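Local atomic coordinates of putative HAD family hydrolase (Streptomyces avermitilis, PDB entry 3MMZ), a protein that probably makes CMP-N-acylneuraminate from CTP and an N-acylneuraminate as a full-length protein, of which this chain is the C-terminal HAD-family hydrolase domain. Residues G43-L56 with G149-L163. Numbering follows the deposited sequence.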
ATOM      1  N   GLY D  43      15.604   1.197  15.023  1.00 14.17           N
ATOM      2  CA  GLY D  43      14.896   0.128  15.727  1.00 13.86           C
ATOM      3  C   GLY D  43      15.730  -1.139  15.813  1.00 13.36           C
ATOM      4  O   GLY D  43      15.834  -1.740  16.889  1.00 12.69           O
ATOM      5  N   ASP D  44      16.329  -1.557  14.693  1.00 13.35           N
ATOM      6  CA  ASP D  44      17.280  -2.677  14.708  1.00 13.66           C
ATOM      7  C   ASP D  44      18.399  -2.421  15.718  1.00 13.47           C
ATOM      8  O   ASP D  44      18.794  -3.317  16.464  1.00 14.11           O
ATOM      9  CB  ASP D  44      17.917  -2.905  13.324  1.00 14.21           C
ATOM     10  CG  ASP D  44      16.955  -3.505  12.309  1.00 14.68           C
ATOM     11  OD1 ASP D  44      15.927  -4.103  12.698  1.00 15.22           O
ATOM     12  OD2 ASP D  44      17.249  -3.389  11.099  1.00 15.64           O
ATOM     13  N   GLY D  45      18.925  -1.199  15.720  1.00 12.94           N
ATOM     14  CA  GLY D  45      19.994  -0.820  16.629  1.00 12.77           C
ATOM     15  C   GLY D  45      19.605  -0.994  18.086  1.00 12.57           C
ATOM     16  O   GLY D  45      20.389  -1.483  18.892  1.00 12.39           O
ATOM     17  N   LEU D  46      18.374  -0.617  18.414  1.00 12.57           N
ATOM     18  CA  LEU D  46      17.884  -0.731  19.783  1.00 13.12           C
ATOM     19  C   LEU D  46      17.663  -2.187  20.136  1.00 12.95           C
ATOM     20  O   LEU D  46      17.965  -2.599  21.257  1.00 13.10           O
ATOM     21  CB  LEU D  46      16.594   0.090  19.970  1.00 14.13           C
ATOM     22  CG  LEU D  46      16.011   0.167  21.384  1.00 18.80           C
ATOM     23  CD1 LEU D  46      16.818   1.112  22.271  1.00 15.46           C
ATOM     24  CD2 LEU D  46      14.550   0.609  21.325  1.00 15.09           C
ATOM     25  N   GLY D  47      17.140  -2.958  19.179  1.00 13.02           N
ATOM     26  CA  GLY D  47      16.934  -4.400  19.344  1.00 13.05           C
ATOM     27  C   GLY D  47      18.246  -5.138  19.570  1.00 12.57           C
ATOM     28  O   GLY D  47      18.357  -5.965  20.467  1.00 12.24           O
ATOM     29  N   ILE D  48      19.230  -4.852  18.730  1.00 12.43           N
ATOM     30  CA  ILE D  48      20.558  -5.459  18.841  1.00 12.54           C
ATOM     31  C   ILE D  48      21.205  -5.136  20.197  1.00 13.16           C
ATOM     32  O   ILE D  48      21.755  -6.024  20.860  1.00 13.56           O
ATOM     33  CB  ILE D  48      21.445  -5.020  17.649  1.00 12.11           C
ATOM     34  CG1 ILE D  48      20.923  -5.668  16.358  1.00 15.52           C
ATOM     35  CG2 ILE D  48      22.922  -5.354  17.893  1.00 15.47           C
ATOM     36  CD1 ILE D  48      21.390  -5.009  15.040  1.00 12.57           C
ATOM     37  N   ALA D  49      21.133  -3.873  20.615  1.00 13.04           N
ATOM     38  CA  ALA D  49      21.698  -3.484  21.907  1.00 14.00           C
ATOM     39  C   ALA D  49      20.994  -4.196  23.060  1.00 14.43           C
ATOM     40  O   ALA D  49      21.643  -4.611  24.033  1.00 14.48           O
ATOM     41  CB  ALA D  49      21.661  -1.963  22.094  1.00 14.35           C
ATOM     42  N   ALA D  50      19.672  -4.351  22.946  1.00 14.06           N
ATOM     43  CA  ALA D  50      18.890  -5.058  23.960  1.00 13.77           C
ATOM     44  C   ALA D  50      19.270  -6.536  24.036  1.00 13.38           C
ATOM     45  O   ALA D  50      19.416  -7.076  25.132  1.00 13.55           O
ATOM     46  CB  ALA D  50      17.391  -4.896  23.705  1.00 13.72           C
ATOM     47  N   LEU D  51      19.442  -7.179  22.874  1.00 13.21           N
ATOM     48  CA  LEU D  51      19.891  -8.573  22.824  1.00 13.71           C
ATOM     49  C   LEU D  51      21.296  -8.734  23.433  1.00 13.91           C
ATOM     50  O   LEU D  51      21.537  -9.636  24.242  1.00 12.58           O
ATOM     51  CB  LEU D  51      19.832  -9.121  21.381  1.00 14.53           C
ATOM     52  CG  LEU D  51      18.428  -9.242  20.773  1.00 10.34           C
ATOM     53  CD1 LEU D  51      18.482  -9.435  19.260  1.00 14.52           C
ATOM     54  CD2 LEU D  51      17.644 -10.382  21.437  1.00 14.62           C
ATOM     55  N   ARG D  52      22.202  -7.832  23.067  1.00 15.07           N
ATOM     56  CA  ARG D  52      23.562  -7.828  23.606  1.00 17.01           C
ATOM     57  C   ARG D  52      23.566  -7.655  25.127  1.00 18.05           C
ATOM     58  O   ARG D  52      24.265  -8.383  25.831  1.00 18.35           O
ATOM     59  CB  ARG D  52      24.402  -6.744  22.923  1.00 18.52           C
ATOM     60  CG  ARG D  52      25.822  -6.615  23.481  1.00 32.75           C
ATOM     61  CD  ARG D  52      26.631  -5.554  22.750  1.00 21.21           C
ATOM     62  NE  ARG D  52      25.890  -4.305  22.556  1.00 33.41           N
ATOM     63  CZ  ARG D  52      25.806  -3.317  23.446  1.00 22.81           C
ATOM     64  NH1 ARG D  52      26.420  -3.404  24.625  1.00 33.68           N
ATOM     65  NH2 ARG D  52      25.099  -2.228  23.157  1.00 33.61           N
ATOM     66  N   LYS D  53      22.776  -6.706  25.630  1.00 18.68           N
ATOM     67  CA  LYS D  53      22.658  -6.470  27.074  1.00 19.51           C
ATOM     68  C   LYS D  53      22.110  -7.679  27.829  1.00 19.34           C
ATOM     69  O   LYS D  53      22.417  -7.863  29.009  1.00 19.31           O
ATOM     70  CB  LYS D  53      21.799  -5.242  27.364  1.00 20.81           C
ATOM     71  CG  LYS D  53      22.517  -3.923  27.143  1.00 34.64           C
ATOM     72  CD  LYS D  53      21.539  -2.762  27.196  1.00 23.17           C
ATOM     73  CE  LYS D  53      22.250  -1.410  27.194  1.00 34.99           C
ATOM     74  NZ  LYS D  53      22.893  -1.130  25.877  1.00 24.27           N
ATOM     75  N   SER D  54      21.313  -8.496  27.143  1.00 18.57           N
ATOM     76  CA  SER D  54      20.757  -9.713  27.724  1.00 18.95           C
ATOM     77  C   SER D  54      21.790 -10.852  27.831  1.00 19.14           C
ATOM     78  O   SER D  54      21.488 -11.923  28.367  1.00 19.91           O
ATOM     79  CB  SER D  54      19.510 -10.163  26.948  1.00 18.78           C
ATOM     80  OG  SER D  54      19.846 -10.885  25.773  1.00 19.51           O
ATOM     81  N   GLY D  55      22.998 -10.627  27.320  1.00 18.58           N
ATOM     82  CA  GLY D  55      24.079 -11.613  27.443  1.00 18.40           C
ATOM     83  C   GLY D  55      24.214 -12.570  26.271  1.00 18.04           C
ATOM     84  O   GLY D  55      24.983 -13.531  26.332  1.00 17.87           O
ATOM     85  N   LEU D  56      23.468 -12.318  25.198  1.00 17.73           N
ATOM     86  CA  LEU D  56      23.582 -13.135  23.998  1.00 17.50           C
ATOM     87  C   LEU D  56      24.868 -12.807  23.260  1.00 17.77           C
ATOM     88  O   LEU D  56      25.252 -11.641  23.166  1.00 17.81           O
ATOM     89  CB  LEU D  56      22.384 -12.909  23.075  1.00 17.03           C
ATOM     90  CG  LEU D  56      21.066 -13.542  23.512  1.00 15.92           C
ATOM     91  CD1 LEU D  56      19.915 -12.902  22.758  1.00 17.06           C
ATOM     92  CD2 LEU D  56      21.088 -15.049  23.276  1.00 17.25           C
ATOM     93  N   GLY D 149      13.339  -2.756  10.146  1.00 14.30           N
ATOM     94  CA  GLY D 149      13.272  -3.143  11.567  1.00 13.52           C
ATOM     95  C   GLY D 149      13.004  -4.615  11.833  1.00 12.81           C
ATOM     96  O   GLY D 149      12.393  -4.973  12.840  1.00 12.82           O
ATOM     97  N   ALA D 150      13.482  -5.472  10.936  1.00 12.72           N
ATOM     98  CA  ALA D 150      13.316  -6.923  11.080  1.00 12.62           C
ATOM     99  C   ALA D 150      14.049  -7.452  12.318  1.00 11.98           C
ATOM    100  O   ALA D 150      13.558  -8.357  12.982  1.00 12.09           O
ATOM    101  CB  ALA D 150      13.807  -7.642   9.825  1.00 13.29           C
ATOM    102  N   ILE D 151      15.220  -6.896  12.629  1.00 11.30           N
ATOM    103  CA  ILE D 151      15.961  -7.350  13.807  1.00 11.29           C
ATOM    104  C   ILE D 151      15.283  -6.875  15.095  1.00 11.83           C
ATOM    105  O   ILE D 151      15.249  -7.604  16.099  1.00 11.92           O
ATOM    106  CB  ILE D 151      17.459  -6.925  13.783  1.00 11.54           C
ATOM    107  CG1 ILE D 151      18.088  -7.153  12.381  1.00 10.76           C
ATOM    108  CG2 ILE D 151      18.256  -7.690  14.856  1.00 10.97           C
ATOM    109  CD1 ILE D 151      17.896  -8.565  11.825  1.00 12.02           C
ATOM    110  N   ARG D 152      14.709  -5.674  15.059  1.00 12.54           N
ATOM    111  CA  ARG D 152      13.916  -5.207  16.185  1.00 13.48           C
ATOM    112  C   ARG D 152      12.738  -6.141  16.469  1.00 13.50           C
ATOM    113  O   ARG D 152      12.451  -6.436  17.623  1.00 13.45           O
ATOM    114  CB  ARG D 152      13.423  -3.774  16.003  1.00 14.54           C
ATOM    115  CG  ARG D 152      13.024  -3.159  17.353  1.00 19.27           C
ATOM    116  CD  ARG D 152      11.882  -2.232  17.213  1.00 17.11           C
ATOM    117  NE  ARG D 152      11.299  -1.821  18.506  1.00 19.99           N
ATOM    118  CZ  ARG D 152      10.429  -2.548  19.210  1.00 17.93           C
ATOM    119  NH1 ARG D 152       9.931  -2.082  20.347  1.00 20.12           N
ATOM    120  NH2 ARG D 152      10.059  -3.757  18.785  1.00 21.23           N
ATOM    121  N   GLU D 153      12.073  -6.616  15.417  1.00 13.51           N
ATOM    122  CA  GLU D 153      10.993  -7.599  15.572  1.00 12.86           C
ATOM    123  C   GLU D 153      11.478  -8.889  16.243  1.00 12.45           C
ATOM    124  O   GLU D 153      10.842  -9.388  17.172  1.00 12.62           O
ATOM    125  CB  GLU D 153      10.351  -7.906  14.216  1.00 13.15           C
ATOM    126  CG  GLU D 153       9.139  -8.822  14.300  1.00 25.77           C
ATOM    127  CD  GLU D 153       8.502  -9.099  12.944  1.00 15.19           C
ATOM    128  OE1 GLU D 153       9.005  -8.604  11.920  1.00 26.14           O
ATOM    129  OE2 GLU D 153       7.478  -9.814  12.912  1.00 26.85           O
ATOM    130  N   ILE D 154      12.591  -9.442  15.755  1.00 12.09           N
ATOM    131  CA  ILE D 154      13.197 -10.630  16.361  1.00 12.32           C
ATOM    132  C   ILE D 154      13.550 -10.376  17.831  1.00 12.19           C
ATOM    133  O   ILE D 154      13.333 -11.228  18.697  1.00 12.11           O
ATOM    134  CB  ILE D 154      14.440 -11.090  15.558  1.00 12.73           C
ATOM    135  CG1 ILE D 154      14.012 -11.445  14.122  1.00 14.23           C
ATOM    136  CG2 ILE D 154      15.147 -12.278  16.233  1.00 14.18           C
ATOM    137  CD1 ILE D 154      15.172 -11.638  13.142  1.00 13.32           C
ATOM    138  N   ALA D 155      14.088  -9.200  18.122  1.00 12.21           N
ATOM    139  CA  ALA D 155      14.423  -8.861  19.500  1.00 12.63           C
ATOM    140  C   ALA D 155      13.182  -8.953  20.394  1.00 12.56           C
ATOM    141  O   ALA D 155      13.281  -9.383  21.543  1.00 12.37           O
ATOM    142  CB  ALA D 155      15.069  -7.463  19.581  1.00 12.17           C
ATOM    143  N   SER D 156      12.016  -8.582  19.855  1.00 12.55           N
ATOM    144  CA  SER D 156      10.763  -8.621  20.630  1.00 12.56           C
ATOM    145  C   SER D 156      10.254 -10.039  20.839  1.00 12.89           C
ATOM    146  O   SER D 156       9.612 -10.313  21.853  1.00 12.42           O
ATOM    147  CB  SER D 156       9.661  -7.725  20.032  1.00 13.33           C
ATOM    148  OG  SER D 156       9.059  -8.314  18.888  1.00 23.70           O
ATOM    149  N   TRP D 157      10.550 -10.945  19.903  1.00 13.20           N
ATOM    150  CA  TRP D 157      10.262 -12.370  20.120  1.00 14.15           C
ATOM    151  C   TRP D 157      11.042 -12.891  21.328  1.00 14.42           C
ATOM    152  O   TRP D 157      10.499 -13.590  22.183  1.00 15.06           O
ATOM    153  CB  TRP D 157      10.660 -13.211  18.901  1.00 14.74           C
ATOM    154  CG  TRP D 157       9.918 -12.928  17.644  1.00 15.58           C
ATOM    155  CD1 TRP D 157       8.748 -12.225  17.501  1.00 15.49           C
ATOM    156  CD2 TRP D 157      10.271 -13.389  16.339  1.00 15.52           C
ATOM    157  NE1 TRP D 157       8.371 -12.202  16.176  1.00 16.09           N
ATOM    158  CE2 TRP D 157       9.292 -12.902  15.442  1.00 15.59           C
ATOM    159  CE3 TRP D 157      11.343 -14.147  15.835  1.00 15.63           C
ATOM    160  CZ2 TRP D 157       9.337 -13.167  14.063  1.00 15.82           C
ATOM    161  CZ3 TRP D 157      11.393 -14.398  14.465  1.00 15.62           C
ATOM    162  CH2 TRP D 157      10.389 -13.918  13.600  1.00 15.51           C
ATOM    163  N   ILE D 158      12.325 -12.555  21.377  1.00 14.09           N
ATOM    164  CA  ILE D 158      13.227 -13.060  22.403  1.00 14.70           C
ATOM    165  C   ILE D 158      12.986 -12.373  23.752  1.00 14.77           C
ATOM    166  O   ILE D 158      12.967 -13.033  24.796  1.00 14.98           O
ATOM    167  CB  ILE D 158      14.727 -12.899  21.969  1.00 15.60           C
ATOM    168  CG1 ILE D 158      14.992 -13.531  20.588  1.00 17.46           C
ATOM    169  CG2 ILE D 158      15.689 -13.444  23.039  1.00 16.90           C
ATOM    170  CD1 ILE D 158      14.628 -14.999  20.495  1.00 16.46           C
ATOM    171  N   LEU D 159      12.791 -11.058  23.732  1.00 14.36           N
ATOM    172  CA  LEU D 159      12.783 -10.266  24.977  1.00 14.31           C
ATOM    173  C   LEU D 159      11.410  -9.735  25.399  1.00 14.00           C
ATOM    174  O   LEU D 159      11.251  -9.208  26.506  1.00 13.91           O
ATOM    175  CB  LEU D 159      13.775  -9.103  24.867  1.00 14.83           C
ATOM    176  CG  LEU D 159      15.224  -9.496  24.575  1.00 12.43           C
ATOM    177  CD1 LEU D 159      16.045  -8.250  24.227  1.00 15.24           C
ATOM    178  CD2 LEU D 159      15.850 -10.276  25.735  1.00 15.36           C
ATOM    179  N   GLY D 160      10.427  -9.881  24.524  1.00 13.32           N
ATOM    180  CA  GLY D 160       9.096  -9.339  24.782  1.00 13.40           C
ATOM    181  C   GLY D 160       8.930  -7.929  24.244  1.00 13.96           C
ATOM    182  O   GLY D 160       9.896  -7.303  23.786  1.00 13.35           O
ATOM    183  N   PRO D 161       7.694  -7.409  24.307  1.00 15.25           N
ATOM    184  CA  PRO D 161       7.352  -6.123  23.699  1.00 15.94           C
ATOM    185  C   PRO D 161       8.141  -4.926  24.240  1.00 16.29           C
ATOM    186  O   PRO D 161       8.324  -3.959  23.506  1.00 17.08           O
ATOM    187  CB  PRO D 161       5.849  -5.980  23.996  1.00 16.22           C
ATOM    188  CG  PRO D 161       5.364  -7.371  24.231  1.00 27.10           C
ATOM    189  CD  PRO D 161       6.517  -8.066  24.907  1.00 15.50           C
ATOM    190  N   SER D 162       8.623  -4.970  25.485  1.00 16.06           N
ATOM    191  CA  SER D 162       9.415  -3.832  25.990  1.00 16.35           C
ATOM    192  C   SER D 162      10.932  -3.998  25.819  1.00 16.46           C
ATOM    193  O   SER D 162      11.720  -3.140  26.264  1.00 15.91           O
ATOM    194  CB  SER D 162       9.037  -3.465  27.436  1.00 16.49           C
ATOM    195  OG  SER D 162       9.898  -4.080  28.382  1.00 23.09           O
ATOM    196  N   LEU D 163      11.329  -5.088  25.153  1.00 16.87           N
ATOM    197  CA  LEU D 163      12.745  -5.420  24.927  1.00 17.44           C
ATOM    198  C   LEU D 163      13.487  -5.594  26.248  1.00 18.92           C
ATOM    199  O   LEU D 163      14.700  -5.381  26.334  1.00 18.77           O
ATOM    200  CB  LEU D 163      13.435  -4.381  24.024  1.00 16.95           C
ATOM    201  CG  LEU D 163      12.775  -4.112  22.662  1.00 17.19           C
ATOM    202  CD1 LEU D 163      13.601  -3.148  21.832  1.00 16.98           C
ATOM    203  CD2 LEU D 163      12.525  -5.395  21.883  1.00 17.23           C
TER
HETATM  204  O   HOH W   1      16.029  -5.022   9.375  1.00 13.48           O
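The Asp-44 carboxylate points its OD1 at the first-turn N-H groups of helix 150-159. Asp-44 OD1 takes Arg-152 N on its anti side, 15° out of the carboxylate plane, at 3.1 Å. Ile-151 N gives Asp-44 OD1 a second, weak bond of 2.9 Å. OD2 accepts from a water, which in turn accepts from Ala-150 N. The guanidinium of Arg-152 has Leu-163 CD1 over one face, offset toward the rim, and its NH1 makes a salt bridge to Asp-111 of the second subunit. Replacing Asp-44 with an alanine is likely to leave Arg-152 N without its acceptor, and Ile-151 N without its weaker bond. The helix axes come within 7.2 Å and cross at 36°. Gly-47 CA lies 3.6 Å from Ala-155 CB, and a side chain at Gly-47 would run into Arg-152 and Ala-155, so the glycine permits the close approach. With CG anti to its carbonyl carbon (chi1 -66°), Leu-51 sets CD1 against Ala-155 CB, and its CD2 reaches Leu-159 CD1 at 3.9 Å. Ala-50 CB touches that same methyl. Ile-48 CG1 meets Ile-151 CG2 at 3.7 Å. The two helices pack side by side, roughly parallel, on the central parallel sheet of this HAD fold. Ile-48 and Ile-151 both touch strand 14-17; Ile-151 also reaches strand 105-109, and Leu-51 rests on strand 57-62.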